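PDB 2AJR: sugar kinase, pfkB family from Thermotoga maritima, which probably phosphorylates a phosphosugar at the expense of ATP, as a possible 1-phosphofructokinase of the PfkB carbohydrate kinase family. Local coordinates for the interface of chains A and B. Sequence-based numbering; all coordinates share one arbitrary frame. Chains: chain A/B, sugar kinase, pfkB family.

The interface of chains A and B. Residues chain A 27, 29, 40, 108, 110; chain B 108, 110, 121, 123.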
# COMPACT_ATOMS: atom_id res chain seq x y z
N ILE A 27 -1.63 -7.36 5.78
CA ILE A 27 -0.36 -8.04 5.61
C ILE A 27 -0.03 -8.61 6.98
O ILE A 27 -0.11 -7.89 7.97
CB ILE A 27 0.74 -7.04 5.19
CG1 ILE A 27 0.24 -6.16 4.04
CG2 ILE A 27 2.01 -7.78 4.79
CD1 ILE A 27 1.03 -4.88 3.89
N ILE A 29 2.72 -10.26 9.27
CA ILE A 29 4.15 -10.40 9.47
C ILE A 29 4.41 -10.60 10.96
O ILE A 29 4.13 -9.74 11.78
CB ILE A 29 4.89 -9.12 9.03
CG1 ILE A 29 4.69 -8.84 7.55
CG2 ILE A 29 6.37 -9.24 9.31
CD1 ILE A 29 4.96 -7.38 7.19
N ILE A 40 7.10 -11.04 1.44
CA ILE A 40 5.97 -11.93 1.66
C ILE A 40 5.93 -12.95 0.51
O ILE A 40 5.44 -12.64 -0.56
CB ILE A 40 4.63 -11.16 1.71
CG1 ILE A 40 4.69 -9.95 2.66
CG2 ILE A 40 3.48 -12.09 2.11
CD1 ILE A 40 4.95 -10.26 4.12
N ILE A 108 -3.70 0.35 4.65
CA ILE A 108 -2.76 -0.73 4.92
C ILE A 108 -2.78 -1.10 6.40
O ILE A 108 -2.67 -0.24 7.25
CB ILE A 108 -1.33 -0.34 4.47
CG1 ILE A 108 -1.29 -0.21 2.93
CG2 ILE A 108 -0.32 -1.35 4.95
CD1 ILE A 108 -0.06 0.43 2.39
N ILE A 110 -0.89 -3.82 8.93
CA ILE A 110 0.13 -4.83 9.18
C ILE A 110 -0.16 -5.46 10.55
O ILE A 110 -0.22 -4.76 11.56
CB ILE A 110 1.54 -4.22 9.13
CG1 ILE A 110 1.76 -3.55 7.77
CG2 ILE A 110 2.60 -5.29 9.40
CD1 ILE A 110 2.86 -2.53 7.73
N ILE B 108 5.46 -1.92 -1.14
CA ILE B 108 5.21 -0.83 -0.21
C ILE B 108 6.52 -0.39 0.40
O ILE B 108 7.30 -1.21 0.90
CB ILE B 108 4.26 -1.26 0.90
CG1 ILE B 108 2.92 -1.69 0.29
CG2 ILE B 108 4.06 -0.15 1.92
CD1 ILE B 108 1.98 -2.36 1.27
N ILE B 110 7.70 2.37 3.27
CA ILE B 110 7.38 3.36 4.30
C ILE B 110 8.66 4.08 4.65
O ILE B 110 9.58 3.50 5.20
CB ILE B 110 6.77 2.71 5.54
CG1 ILE B 110 5.45 2.01 5.16
CG2 ILE B 110 6.53 3.76 6.61
CD1 ILE B 110 5.12 0.77 5.97
N ILE B 121 8.01 -3.64 2.21
CA ILE B 121 7.29 -4.90 2.11
C ILE B 121 7.16 -5.24 0.64
O ILE B 121 6.51 -4.51 -0.10
CB ILE B 121 5.92 -4.81 2.77
CG1 ILE B 121 6.07 -4.38 4.24
CG2 ILE B 121 5.21 -6.15 2.69
CD1 ILE B 121 4.76 -4.21 4.96
N PHE B 123 6.23 -7.94 -2.49
CA PHE B 123 5.36 -9.06 -2.82
C PHE B 123 6.01 -9.80 -3.97
O PHE B 123 6.94 -9.27 -4.59
CB PHE B 123 3.94 -8.57 -3.11
CG PHE B 123 3.22 -8.08 -1.88
CD1 PHE B 123 3.36 -6.76 -1.45
CD2 PHE B 123 2.45 -8.95 -1.11
CE1 PHE B 123 2.72 -6.30 -0.30
CE2 PHE B 123 1.81 -8.49 0.05
CZ PHE B 123 1.95 -7.17 0.44
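A:Ile108 and B:Ile108, the same residue in the two copies, meet tip to tip, with the delta-methyl CD1 of A:Ile108 3.6 Å from CD1 of B:Ile108. Beside them A:Ile27 points its CD1 at the facing chain, 3.8 Å from CD1 of B:Ile108 and 3.9 Å from CD1 of B:Ile121. CG1 of A:Ile27 lies beside the backbone N (chi1 -47°), while the extended second torsion, 160°, carries CD1 out toward both partners.

B:Ile121 uses both of its branches. Its CD1 faces CD1 of A:Ile110 head-on at 3.8 Å and is met obliquely by CD1 of A:Ile29. Its CG2 methyl packs against CG1 of A:Ile40, 3.8 Å away, the two side chains running alongside in the same direction. With the second torsion of A:Ile40 bent at -62°, the CG1 methylene makes the nearer approach to B:Ile121, the terminal methyl lying a little farther off.

Aromatic packing closes one end of the patch. A:Ile27 meets the rim of the B:Phe123 ring, CZ lying 4.1 Å from its CG1, while A:Ile40 lies over one face of the ring, its CB and CG1 above CD2 and CE2. An alanine in place of A:Ile27 would probably leave a gap between B:Ile108, B:Ile121 and the B:Phe123 ring, depriving all three of a shared apolar partner.

The interface is two-fold symmetric, so every contact recurs with the chains exchanged. Strands 22-28 and 105-112 of chain A face strands 105-112 and 117-122 of chain B, with A:Ile29, A:Ile40 and B:Phe123 added from loops just past strands 22-28, 37-39 and 117-122, in keeping with a dimer built through the lid regions typical of PfkB kinases.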